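Local coordinates for protein neurotoxin (Clostridium botulinum, PDB 2QN0) that is the zinc protease light chain of botulinum neurotoxin type C1, which cleaves the neuronal SNARE proteins syntaxin and SNAP-25, probably to block neurotransmitter release, at residues V138-R141 and W146-T149; H25-T28 and P33-A36; F50-N55 and S171-T176; A188-S193 and M235-G240; N75-D80 and D84-E89. All blocks are in the same frame, centred on the assembly; numbering follows the deposited sequence.

Interaction 1 (V138-R141 and W146-T149)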
# COMPACT_ATOMS: atom_id res chain seq x y z
N VAL A 138 -20.25 9.06 -1.39
CA VAL A 138 -21.01 7.82 -1.33
C VAL A 138 -22.23 8.13 -2.20
O VAL A 138 -22.90 9.15 -2.00
CB VAL A 138 -21.48 7.51 0.11
CG1 VAL A 138 -22.34 6.25 0.12
CG2 VAL A 138 -20.27 7.32 1.01
N LYS A 139 -22.49 7.29 -3.20
CA LYS A 139 -23.61 7.50 -4.10
C LYS A 139 -24.59 6.34 -4.06
O LYS A 139 -24.22 5.21 -3.74
CB LYS A 139 -23.12 7.65 -5.54
CG LYS A 139 -22.09 8.75 -5.78
CD LYS A 139 -22.70 10.12 -5.77
CE LYS A 139 -21.69 11.18 -6.19
NZ LYS A 139 -21.24 11.02 -7.60
N THR A 140 -25.84 6.63 -4.39
CA THR A 140 -26.89 5.62 -4.43
C THR A 140 -27.65 5.87 -5.73
O THR A 140 -27.70 7.00 -6.21
CB THR A 140 -27.86 5.75 -3.25
OG1 THR A 140 -28.52 7.02 -3.30
CG2 THR A 140 -27.11 5.61 -1.93
N ARG A 141 -28.23 4.83 -6.31
CA ARG A 141 -28.95 5.02 -7.56
C ARG A 141 -30.45 5.14 -7.35
O ARG A 141 -31.03 4.53 -6.45
CB ARG A 141 -28.65 3.88 -8.54
CG ARG A 141 -29.24 2.53 -8.15
CD ARG A 141 -29.14 1.55 -9.31
NE ARG A 141 -27.79 1.05 -9.53
CZ ARG A 141 -27.16 0.21 -8.72
NH1 ARG A 141 -25.93 -0.20 -9.01
NH2 ARG A 141 -27.75 -0.23 -7.62
N TRP A 146 -27.18 8.60 -10.57
CA TRP A 146 -26.60 8.39 -9.25
C TRP A 146 -26.60 9.71 -8.49
O TRP A 146 -26.32 10.76 -9.06
CB TRP A 146 -25.16 7.89 -9.36
CG TRP A 146 -25.03 6.52 -9.94
CD1 TRP A 146 -24.99 6.18 -11.26
CD2 TRP A 146 -24.90 5.29 -9.20
NE1 TRP A 146 -24.85 4.82 -11.40
CE2 TRP A 146 -24.79 4.25 -10.15
CE3 TRP A 146 -24.88 4.98 -7.84
CZ2 TRP A 146 -24.66 2.91 -9.77
CZ3 TRP A 146 -24.74 3.64 -7.47
CH2 TRP A 146 -24.63 2.63 -8.43
N VAL A 147 -26.93 9.65 -7.20
CA VAL A 147 -26.96 10.85 -6.38
C VAL A 147 -26.14 10.68 -5.11
O VAL A 147 -26.17 9.62 -4.47
CB VAL A 147 -28.41 11.23 -5.99
CG1 VAL A 147 -29.02 10.14 -5.14
CG2 VAL A 147 -28.40 12.56 -5.24
N LYS A 148 -25.40 11.72 -4.75
CA LYS A 148 -24.58 11.68 -3.55
C LYS A 148 -25.47 11.70 -2.31
O LYS A 148 -26.41 12.48 -2.23
CB LYS A 148 -23.63 12.89 -3.53
CG LYS A 148 -22.79 13.00 -2.27
CD LYS A 148 -21.78 14.12 -2.38
CE LYS A 148 -20.99 14.29 -1.09
NZ LYS A 148 -19.92 15.32 -1.24
N THR A 149 -25.16 10.83 -1.35
CA THR A 149 -25.93 10.75 -0.12
C THR A 149 -25.05 11.07 1.08
O THR A 149 -25.53 11.14 2.21
CB THR A 149 -26.52 9.35 0.07
OG1 THR A 149 -25.46 8.38 0.10
CG2 THR A 149 -27.47 9.01 -1.07
O HOH W 1 -24.09 12.43 -8.77

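Interaction 2 (H25-T28 and P33-A36)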
# COMPACT_ATOMS: atom_id res chain seq x y z
N HIS A 25 -13.51 10.42 -7.66
CA HIS A 25 -13.16 11.56 -8.51
C HIS A 25 -11.70 11.47 -8.92
O HIS A 25 -11.06 12.49 -9.18
CB HIS A 25 -13.41 12.87 -7.76
CG HIS A 25 -14.85 13.11 -7.41
ND1 HIS A 25 -15.83 13.24 -8.37
CD2 HIS A 25 -15.47 13.20 -6.21
CE1 HIS A 25 -17.00 13.41 -7.77
NE2 HIS A 25 -16.81 13.38 -6.46
N LEU A 26 -11.17 10.25 -8.98
CA LEU A 26 -9.77 10.05 -9.36
C LEU A 26 -9.54 8.96 -10.40
O LEU A 26 -8.51 8.95 -11.07
CB LEU A 26 -8.94 9.73 -8.12
CG LEU A 26 -8.73 10.87 -7.12
CD1 LEU A 26 -8.16 10.32 -5.82
CD2 LEU A 26 -7.79 11.91 -7.72
N ASN A 27 -10.50 8.05 -10.55
CA ASN A 27 -10.34 6.95 -11.51
C ASN A 27 -10.85 7.34 -12.90
O ASN A 27 -12.06 7.36 -13.14
CB ASN A 27 -11.08 5.71 -11.01
CG ASN A 27 -10.69 4.46 -11.78
OD1 ASN A 27 -9.96 4.52 -12.77
ND2 ASN A 27 -11.19 3.31 -11.34
N THR A 28 -9.93 7.64 -13.80
CA THR A 28 -10.30 8.04 -15.16
C THR A 28 -10.96 6.92 -15.95
O THR A 28 -11.52 7.15 -17.02
CB THR A 28 -9.08 8.55 -15.96
OG1 THR A 28 -8.13 7.48 -16.12
CG2 THR A 28 -8.41 9.70 -15.23
N PRO A 33 -20.27 5.42 -10.32
CA PRO A 33 -19.78 5.01 -8.99
C PRO A 33 -19.25 3.58 -8.99
O PRO A 33 -19.75 2.72 -9.72
CB PRO A 33 -21.01 5.18 -8.11
CG PRO A 33 -21.66 6.39 -8.72
CD PRO A 33 -21.58 6.08 -10.20
N GLU A 34 -18.23 3.33 -8.17
CA GLU A 34 -17.62 2.01 -8.07
C GLU A 34 -17.97 1.32 -6.76
O GLU A 34 -17.91 1.93 -5.70
CB GLU A 34 -16.10 2.14 -8.18
CG GLU A 34 -15.61 2.70 -9.50
CD GLU A 34 -14.11 2.93 -9.51
OE1 GLU A 34 -13.66 4.01 -9.06
OE2 GLU A 34 -13.38 2.02 -9.95
N LYS A 35 -18.34 0.05 -6.84
CA LYS A 35 -18.70 -0.71 -5.65
C LYS A 35 -17.44 -0.92 -4.80
O LYS A 35 -16.41 -1.36 -5.30
CB LYS A 35 -19.32 -2.06 -6.04
CG LYS A 35 -20.03 -2.76 -4.89
CD LYS A 35 -20.87 -3.92 -5.39
CE LYS A 35 -21.65 -4.58 -4.26
NZ LYS A 35 -22.51 -5.68 -4.78
N ALA A 36 -17.55 -0.61 -3.51
CA ALA A 36 -16.44 -0.72 -2.57
C ALA A 36 -16.79 -1.58 -1.36
O ALA A 36 -17.95 -1.65 -0.94
CB ALA A 36 -16.01 0.67 -2.12

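Interaction 3 (F50-N55 and S171-T176)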
# COMPACT_ATOMS: atom_id res chain seq x y z
N PHE A 50 -7.61 0.76 -12.21
CA PHE A 50 -7.51 2.18 -11.85
C PHE A 50 -6.54 2.92 -12.75
O PHE A 50 -5.50 2.39 -13.13
CB PHE A 50 -7.04 2.27 -10.39
CG PHE A 50 -6.94 3.68 -9.85
CD1 PHE A 50 -8.07 4.35 -9.39
CD2 PHE A 50 -5.71 4.33 -9.77
CE1 PHE A 50 -7.98 5.63 -8.84
CE2 PHE A 50 -5.60 5.61 -9.23
CZ PHE A 50 -6.74 6.26 -8.76
N SER A 51 -6.87 4.16 -13.09
CA SER A 51 -5.98 4.97 -13.93
C SER A 51 -6.08 6.44 -13.59
O SER A 51 -7.12 6.92 -13.12
CB SER A 51 -6.29 4.76 -15.41
OG SER A 51 -5.42 5.56 -16.21
N ARG A 52 -4.98 7.16 -13.83
CA ARG A 52 -4.92 8.59 -13.58
C ARG A 52 -4.69 9.33 -14.90
O ARG A 52 -4.63 10.56 -14.93
CB ARG A 52 -3.79 8.91 -12.60
CG ARG A 52 -4.06 8.43 -11.18
CD ARG A 52 -5.24 9.18 -10.59
NE ARG A 52 -5.00 10.61 -10.58
CZ ARG A 52 -5.82 11.52 -11.08
NH1 ARG A 52 -6.96 11.15 -11.65
NH2 ARG A 52 -5.50 12.81 -11.03
N ASN A 53 -4.57 8.57 -15.99
CA ASN A 53 -4.34 9.16 -17.30
C ASN A 53 -5.64 9.50 -18.02
O ASN A 53 -6.58 8.71 -18.02
CB ASN A 53 -3.52 8.21 -18.18
CG ASN A 53 -2.13 7.96 -17.63
OD1 ASN A 53 -1.37 8.90 -17.37
ND2 ASN A 53 -1.79 6.69 -17.46
N SER A 54 -5.69 10.67 -18.65
CA SER A 54 -6.87 11.07 -19.39
C SER A 54 -6.98 10.15 -20.60
O SER A 54 -5.96 9.70 -21.13
CB SER A 54 -6.75 12.53 -19.85
OG SER A 54 -5.57 12.72 -20.62
N ASN A 55 -8.20 9.86 -21.04
CA ASN A 55 -8.40 8.96 -22.18
C ASN A 55 -7.56 7.71 -21.96
O ASN A 55 -6.75 7.34 -22.82
CB ASN A 55 -7.97 9.65 -23.48
CG ASN A 55 -8.64 10.99 -23.68
OD1 ASN A 55 -9.87 11.09 -23.74
ND2 ASN A 55 -7.84 12.04 -23.79
N SER A 171 -0.20 5.77 -4.17
CA SER A 171 -0.13 7.21 -4.38
C SER A 171 -1.08 7.99 -3.48
O SER A 171 -2.05 7.45 -2.96
CB SER A 171 -0.50 7.55 -5.83
OG SER A 171 0.14 6.69 -6.76
N THR A 172 -0.77 9.28 -3.30
CA THR A 172 -1.65 10.18 -2.56
C THR A 172 -1.94 11.24 -3.62
O THR A 172 -1.26 11.31 -4.65
CB THR A 172 -0.99 10.81 -1.32
OG1 THR A 172 0.17 11.56 -1.70
CG2 THR A 172 -0.60 9.72 -0.32
N PHE A 173 -2.95 12.07 -3.39
CA PHE A 173 -3.33 13.07 -4.38
C PHE A 173 -3.59 14.42 -3.75
O PHE A 173 -3.93 14.51 -2.57
CB PHE A 173 -4.58 12.56 -5.10
CG PHE A 173 -4.45 11.15 -5.58
CD1 PHE A 173 -3.98 10.88 -6.86
CD2 PHE A 173 -4.74 10.08 -4.74
CE1 PHE A 173 -3.78 9.57 -7.29
CE2 PHE A 173 -4.55 8.77 -5.16
CZ PHE A 173 -4.07 8.51 -6.43
N LYS A 174 -3.43 15.48 -4.54
CA LYS A 174 -3.64 16.82 -4.02
C LYS A 174 -4.19 17.75 -5.09
O LYS A 174 -4.13 17.45 -6.29
CB LYS A 174 -2.31 17.39 -3.53
CG LYS A 174 -1.33 17.67 -4.66
CD LYS A 174 -0.04 18.31 -4.17
CE LYS A 174 0.86 18.68 -5.33
NZ LYS A 174 0.23 19.69 -6.23
N LEU A 175 -4.74 18.88 -4.66
CA LEU A 175 -5.27 19.87 -5.59
C LEU A 175 -4.05 20.60 -6.16
O LEU A 175 -3.00 20.65 -5.53
CB LEU A 175 -6.19 20.86 -4.87
CG LEU A 175 -7.45 20.26 -4.24
CD1 LEU A 175 -8.26 21.38 -3.59
CD2 LEU A 175 -8.28 19.55 -5.29
N THR A 176 -4.21 21.16 -7.35
CA THR A 176 -3.12 21.86 -8.04
C THR A 176 -2.28 22.84 -7.21
O THR A 176 -1.05 22.76 -7.22
CB THR A 176 -3.66 22.63 -9.27
OG1 THR A 176 -4.33 21.71 -10.14
CG2 THR A 176 -2.52 23.29 -10.03

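Interaction 4 (A188-S193 and M235-G240)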
# COMPACT_ATOMS: atom_id res chain seq x y z
N ALA A 188 -2.13 11.63 4.36
CA ALA A 188 -3.24 11.79 3.43
C ALA A 188 -3.73 10.41 2.99
O ALA A 188 -3.05 9.41 3.20
CB ALA A 188 -2.80 12.58 2.21
N LEU A 189 -4.91 10.38 2.39
CA LEU A 189 -5.48 9.12 1.91
C LEU A 189 -4.56 8.52 0.85
O LEU A 189 -4.04 9.24 -0.01
CB LEU A 189 -6.87 9.38 1.30
CG LEU A 189 -7.60 8.22 0.63
CD1 LEU A 189 -9.10 8.49 0.66
CD2 LEU A 189 -7.10 8.05 -0.81
N SER A 190 -4.35 7.21 0.91
CA SER A 190 -3.51 6.51 -0.06
C SER A 190 -4.35 5.56 -0.90
O SER A 190 -5.30 4.95 -0.40
CB SER A 190 -2.44 5.67 0.64
OG SER A 190 -1.44 6.45 1.27
N ILE A 191 -4.01 5.44 -2.17
CA ILE A 191 -4.67 4.48 -3.05
C ILE A 191 -3.57 3.53 -3.50
O ILE A 191 -2.54 3.97 -4.02
CB ILE A 191 -5.32 5.14 -4.29
CG1 ILE A 191 -6.56 5.93 -3.86
CG2 ILE A 191 -5.70 4.06 -5.31
CD1 ILE A 191 -7.33 6.57 -5.01
N ILE A 192 -3.78 2.25 -3.26
CA ILE A 192 -2.82 1.21 -3.64
C ILE A 192 -3.42 0.43 -4.81
O ILE A 192 -4.48 -0.18 -4.66
CB ILE A 192 -2.57 0.22 -2.47
CG1 ILE A 192 -1.89 0.94 -1.31
CG2 ILE A 192 -1.72 -0.95 -2.96
CD1 ILE A 192 -1.69 0.06 -0.07
N SER A 193 -2.76 0.46 -5.96
CA SER A 193 -3.24 -0.26 -7.15
C SER A 193 -2.32 -1.47 -7.30
O SER A 193 -1.11 -1.33 -7.47
CB SER A 193 -3.16 0.65 -8.38
OG SER A 193 -3.96 1.80 -8.17
N MET A 235 1.84 3.41 5.07
CA MET A 235 2.19 3.79 6.44
C MET A 235 2.92 5.13 6.42
O MET A 235 2.62 6.03 7.21
CB MET A 235 3.07 2.72 7.09
CG MET A 235 2.33 1.48 7.54
SD MET A 235 1.40 1.77 9.08
CE MET A 235 2.62 1.28 10.29
N HIS A 236 3.89 5.26 5.52
CA HIS A 236 4.65 6.51 5.42
C HIS A 236 3.70 7.66 5.08
O HIS A 236 3.82 8.75 5.63
CB HIS A 236 5.72 6.38 4.34
CG HIS A 236 6.65 5.23 4.55
ND1 HIS A 236 7.40 4.69 3.52
CD2 HIS A 236 6.96 4.51 5.65
CE1 HIS A 236 8.12 3.69 3.99
NE2 HIS A 236 7.88 3.56 5.28
N ASN A 237 2.76 7.40 4.18
CA ASN A 237 1.79 8.41 3.75
C ASN A 237 0.82 8.81 4.86
O ASN A 237 0.47 9.98 5.00
CB ASN A 237 0.97 7.92 2.55
CG ASN A 237 1.80 7.75 1.29
OD1 ASN A 237 2.82 8.41 1.12
ND2 ASN A 237 1.34 6.88 0.40
N LEU A 238 0.37 7.83 5.63
CA LEU A 238 -0.57 8.08 6.71
C LEU A 238 0.06 8.92 7.82
O LEU A 238 -0.58 9.81 8.37
CB LEU A 238 -1.06 6.75 7.29
CG LEU A 238 -1.98 6.85 8.51
CD1 LEU A 238 -3.19 7.74 8.19
CD2 LEU A 238 -2.43 5.45 8.93
N TYR A 239 1.31 8.61 8.15
CA TYR A 239 2.00 9.33 9.22
C TYR A 239 2.75 10.58 8.75
O TYR A 239 3.45 11.22 9.53
CB TYR A 239 2.94 8.37 9.95
CG TYR A 239 2.16 7.38 10.79
CD1 TYR A 239 1.72 7.72 12.07
CD2 TYR A 239 1.81 6.12 10.29
CE1 TYR A 239 0.94 6.84 12.82
CE2 TYR A 239 1.03 5.24 11.03
CZ TYR A 239 0.60 5.61 12.30
OH TYR A 239 -0.18 4.74 13.03
N GLY A 240 2.58 10.90 7.47
CA GLY A 240 3.18 12.10 6.91
C GLY A 240 4.69 12.16 6.85
O GLY A 240 5.29 13.23 6.98

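Interaction 5 (N75-D80 and D84-E89)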
# COMPACT_ATOMS: atom_id res chain seq x y z
N ASN A 75 -8.44 -6.80 -20.52
CA ASN A 75 -9.61 -7.51 -20.02
C ASN A 75 -9.49 -8.01 -18.58
O ASN A 75 -10.46 -8.55 -18.03
CB ASN A 75 -9.94 -8.69 -20.94
CG ASN A 75 -10.15 -8.25 -22.38
OD1 ASN A 75 -10.93 -7.33 -22.65
ND2 ASN A 75 -9.47 -8.90 -23.31
N TYR A 76 -8.33 -7.84 -17.96
CA TYR A 76 -8.16 -8.28 -16.58
C TYR A 76 -9.03 -7.41 -15.67
O TYR A 76 -8.94 -6.19 -15.70
CB TYR A 76 -6.69 -8.18 -16.16
CG TYR A 76 -6.47 -8.55 -14.71
CD1 TYR A 76 -6.84 -9.80 -14.23
CD2 TYR A 76 -5.90 -7.64 -13.82
CE1 TYR A 76 -6.66 -10.14 -12.89
CE2 TYR A 76 -5.71 -7.97 -12.48
CZ TYR A 76 -6.10 -9.22 -12.02
OH TYR A 76 -5.92 -9.55 -10.70
N LEU A 77 -9.87 -8.07 -14.86
CA LEU A 77 -10.79 -7.41 -13.94
C LEU A 77 -11.96 -6.72 -14.63
O LEU A 77 -12.59 -5.84 -14.05
CB LEU A 77 -10.06 -6.38 -13.06
CG LEU A 77 -9.22 -6.90 -11.90
CD1 LEU A 77 -8.81 -5.71 -11.01
CD2 LEU A 77 -10.03 -7.90 -11.09
N SER A 78 -12.25 -7.11 -15.86
CA SER A 78 -13.35 -6.49 -16.60
C SER A 78 -14.72 -7.04 -16.21
O SER A 78 -15.70 -6.30 -16.20
CB SER A 78 -13.14 -6.68 -18.11
OG SER A 78 -13.09 -8.05 -18.46
N THR A 79 -14.78 -8.33 -15.88
CA THR A 79 -16.04 -8.95 -15.51
C THR A 79 -16.26 -9.01 -14.01
O THR A 79 -15.31 -8.93 -13.23
CB THR A 79 -16.12 -10.39 -16.05
OG1 THR A 79 -15.11 -11.19 -15.42
CG2 THR A 79 -15.92 -10.41 -17.56
N ASP A 80 -17.52 -9.15 -13.60
CA ASP A 80 -17.86 -9.23 -12.18
C ASP A 80 -17.22 -10.48 -11.58
O ASP A 80 -16.85 -10.50 -10.41
CB ASP A 80 -19.38 -9.28 -12.00
CG ASP A 80 -20.02 -7.91 -12.10
OD1 ASP A 80 -19.35 -6.96 -12.54
OD2 ASP A 80 -21.21 -7.79 -11.74
N ASP A 84 -14.86 -10.54 -8.31
CA ASP A 84 -15.16 -11.36 -7.15
C ASP A 84 -13.90 -12.11 -6.72
O ASP A 84 -13.57 -12.18 -5.53
CB ASP A 84 -16.27 -12.37 -7.48
CG ASP A 84 -16.70 -13.17 -6.28
OD1 ASP A 84 -17.32 -12.59 -5.36
OD2 ASP A 84 -16.42 -14.39 -6.24
N THR A 85 -13.20 -12.69 -7.69
CA THR A 85 -11.98 -13.43 -7.40
C THR A 85 -10.92 -12.50 -6.82
O THR A 85 -10.27 -12.85 -5.83
CB THR A 85 -11.45 -14.10 -8.68
OG1 THR A 85 -12.38 -15.12 -9.08
CG2 THR A 85 -10.09 -14.74 -8.43
N PHE A 86 -10.75 -11.33 -7.42
CA PHE A 86 -9.76 -10.36 -6.95
C PHE A 86 -10.09 -9.96 -5.51
O PHE A 86 -9.21 -9.95 -4.64
CB PHE A 86 -9.78 -9.11 -7.83
CG PHE A 86 -8.83 -8.03 -7.39
CD1 PHE A 86 -7.48 -8.10 -7.72
CD2 PHE A 86 -9.28 -6.96 -6.63
CE1 PHE A 86 -6.59 -7.10 -7.31
CE2 PHE A 86 -8.40 -5.96 -6.20
CZ PHE A 86 -7.05 -6.04 -6.55
N LEU A 87 -11.35 -9.64 -5.26
CA LEU A 87 -11.79 -9.24 -3.93
C LEU A 87 -11.44 -10.31 -2.90
O LEU A 87 -10.91 -10.01 -1.83
CB LEU A 87 -13.30 -8.99 -3.93
CG LEU A 87 -13.96 -8.64 -2.59
CD1 LEU A 87 -13.37 -7.35 -2.03
CD2 LEU A 87 -15.46 -8.49 -2.81
N LYS A 88 -11.74 -11.57 -3.22
CA LYS A 88 -11.45 -12.66 -2.30
C LYS A 88 -9.96 -12.89 -2.11
O LYS A 88 -9.52 -13.31 -1.04
CB LYS A 88 -12.15 -13.93 -2.78
CG LYS A 88 -13.66 -13.87 -2.53
CD LYS A 88 -14.45 -14.93 -3.28
CE LYS A 88 -15.94 -14.77 -2.98
NZ LYS A 88 -16.80 -15.66 -3.81
N GLU A 89 -9.16 -12.61 -3.14
CA GLU A 89 -7.72 -12.78 -3.03
C GLU A 89 -7.17 -11.75 -2.03
O GLU A 89 -6.37 -12.08 -1.16
CB GLU A 89 -7.04 -12.60 -4.40
CG GLU A 89 -7.39 -13.70 -5.40
CD GLU A 89 -6.84 -13.43 -6.80
OE1 GLU A 89 -6.68 -12.25 -7.16
OE2 GLU A 89 -6.59 -14.41 -7.54
O HOH W 2 -7.04 -11.81 -9.82

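Interaction 1 (V138-R141 and W146-T149)
Arg141 and Trp146 lie side by side on one face of a beta hairpin, pointing the same way. Arg141 starts with CB over the indole face, 3.9 Å from the centroid of the six-membered ring and 6° off its normal, a CH-pi contact. CG and CD carry the chain outward without close contact. A bend at chi3 (74°) then turns the end in toward the ring's outer rim: NE comes 3.6 Å from Trp146 CZ2, CZ sits near CH2, and NH1 ends 3.2 Å from Trp146 CH2. One guanidinium face is turned to that rim, the planes 63° apart. On the same face, the bent chain of Lys139 crosses Lys148 at a slant, its CD 3.3 Å from Lys148 CA; a water bridges Lys139 NZ (weakly) to Trp146 O. Antiparallel backbone bonds join Thr140 with Val147 in both directions and Thr149 N to Val138 O (2.9 Å). Thr149, its CB pointing across, brings CG2 within 3.2 Å of Thr140 OG1. Lys139 NZ forms a salt bridge with Asp23, Lys148 NZ with Asp137. Backbone bonds thus fix the register of this surface hairpin, while the indole and the aliphatic parts of Arg141 and Lys139 supply much of its packing.

Interaction 2 (H25-T28 and P33-A36)
Asn27, in an irregular loop, and Glu34, at the start of strand 34-38, face each other with their CA atoms 9.4 Å apart, too far for the backbones to meet, and each CB points toward the other segment. The side chains bridge the gap alone. With CG anti to the backbone N (chi1 -167°), Asn27 presents its amide to the carboxylate of Glu34, whose extended chain crosses the asparagine at about a right angle. Asn27 ND2 donates to Glu34 OE2 at 2.9 Å, a bent bond (132° at the hydrogen) that reaches the oxygen from above the carboxylate plane. A second, weak bond joins Asn27 ND2 to Glu34 OE1 at 3.4 Å, and the amide and carboxylate planes are turned 51° apart. Both residues are buried, and the amide has further partners: ND2 also donates to Arg49 O, while OD1 accepts from the backbone N of Leu29 and of Ser51. The amide is therefore gripped at both ends, which fixes its rotation and probably helps to stabilise the buried carboxylate. Strand 34-38 lies between strands 19-23 and 43-46 in the mixed sheet; Glu34 touches Ile46 of the latter, and the loop carrying Asn27 connects strand 19-23 to strand 34-38.

Interaction 3 (F50-N55 and S171-T176)
Phe173 receives two side chains of the 50-55 loop, the ring of Phe50 and the aliphatic part of Arg52. The apolar contact is between the two phenylalanines, which come from opposite directions: Phe50 CZ lies 4.2 Å from Phe173 CZ, a light touch. With CG anti to the backbone N (chi1 -177°), Phe50 is extended toward Phe173. Arg52 makes the closer approach, its chain sliding past the ring in the opposite direction. Its CD is 3.6 Å from Phe173 CE1, with NE 3.7 Å from the same carbon. Bends at chi2 and chi3 fold the arginine so that its middle, rather than its tip, borders the ring. The guanidinium stands at 83° to that ring, so the planes are not stacked.

Polar bonds are local to the loop or lead outside the pair. Ser51 OG accepts from Asn53 N at 3.1 Å, an ST turn, and also bonds to Glu163. Arg52 NH1 donates a hydrogen bond to Leu26 O. The first loop follows strand 43-46 and the second leaves edge strand 169-171, so the contact joins two loops beside strand 190-193. From that strand Ile191 touches both Phe50 and Phe173, and Phe133 packs on the latter. Contact between the two loops is therefore mainly dispersive: the methylenes of Arg52 and the Phe50 ring give Phe173 apolar neighbours, while NH1 keeps its hydrogen bond beyond them.

Interaction 4 (A188-S193 and M235-G240)
The Asn237 amide meets Ser190 through its nitrogen: ND2 donates to Ser190 OG at 2.9 Å, with an angle of 146° at the hydrogen and the hydroxyl oxygen tilted 15° out of the amide plane. Farther along the helix end, the Tyr239 ring has Met235 O in plane at its edge. Ser190 OG also comes within 3.1 Å of Asn237 CB, so the hydroxyl sits close against the root of the side chain as well as its end. The asparagine CG is anti to its own carbonyl carbon (chi1 -67°), which directs the amide from the helix to the strand. Asn237 lies in the last turn of helix 223-238, which carries the HExxH zinc-binding motif; His229 and His233 hold the zinc ion, with Glu269 as a third ligand, and the Asn237 side chain is about 10 Å from the metal. The helix ends in a Schellman motif, with Gly240 at positive phi. Near this end, Ala188 N approaches Asn237 O at 3.1 Å, a bent bond that is doubtful, because the position of that oxygen is less sure. Thr170 of the neighbouring strand 169-171 touches both Ser190 and Asn237, while Ile192 packs on Glu230, Leu231 and Ala234 one to two turns earlier in the helix.

Interaction 5 (N75-D80 and D84-E89)
Leu77 and Phe86 form the apolar centre of this contact. Leu77 CG lies anti to the carbonyl carbon (chi1 -77°), which turns the methyls to Phe86: CD2 packs against Phe86 CB at 3.5 Å, and CD1 lies over one face of the phenyl ring, 4.2 Å above its plane and offset toward the rim. Phe86 has CG anti to its backbone N (chi1 178°), which lays the ring beside the leucine methyls. Leu77 occupies the third position of a type II turn from Asn75 to Ser78, with phi at 72°; the turn closes through Ser78 N to Asn75 O, an oxygen that Ser78 OG also grips at 2.7 Å.

Tyr76 extends from that turn and crosses Phe86 at about a right angle, its OH 3.7 Å from Phe86 CD1. The same hydroxyl is 2.7 Å from a water lying in plane at the ring edge, and that water donates to Glu89 OE1. Tyr76 OH also bonds to Ser195, and Leu77 CG meets one ring face.

Nearer the start of helix 80-97, Asp84 N donates to Asp80 O at 2.9 Å. Thr79 is the N-cap, its OG1 accepting from Asp82 N. Asp84 has OD2 in a salt bridge with Lys88 NZ at 2.8 Å, through its syn lone pair, and OD1 is bonded to Tyr10 N. The chemistry is thus divided: leucine and phenylalanine pack the turn on the helix, the tyrosine reaches Glu89 through water, and the Thr79 cap and Asp80-Asp84 backbone bond hold the first turn, with the Asp84-Lys88 salt bridge on the helix surface.

How the interactions relate
From the N terminus, interaction 2 closes first, a short loop between strands 19-23 and 34-38. Interaction 3 then opens at 50-55 and closes 116 residues later at 171-176; interaction 5, at the start of helix 80-97, and interaction 1, a hairpin at one edge of the sheet, are nested inside that long loop, one after the other. Interaction 4 follows in series, tying strand 190-193 to the end of the zinc-binding helix. Interaction 2 touches interaction 1 through Pro33, interaction 3 through Leu26 and Thr28, and interaction 4 through Leu26. Interactions 3 and 4 also meet, where Ser171 pairs with Ile191. Interaction 5 touches none of the others.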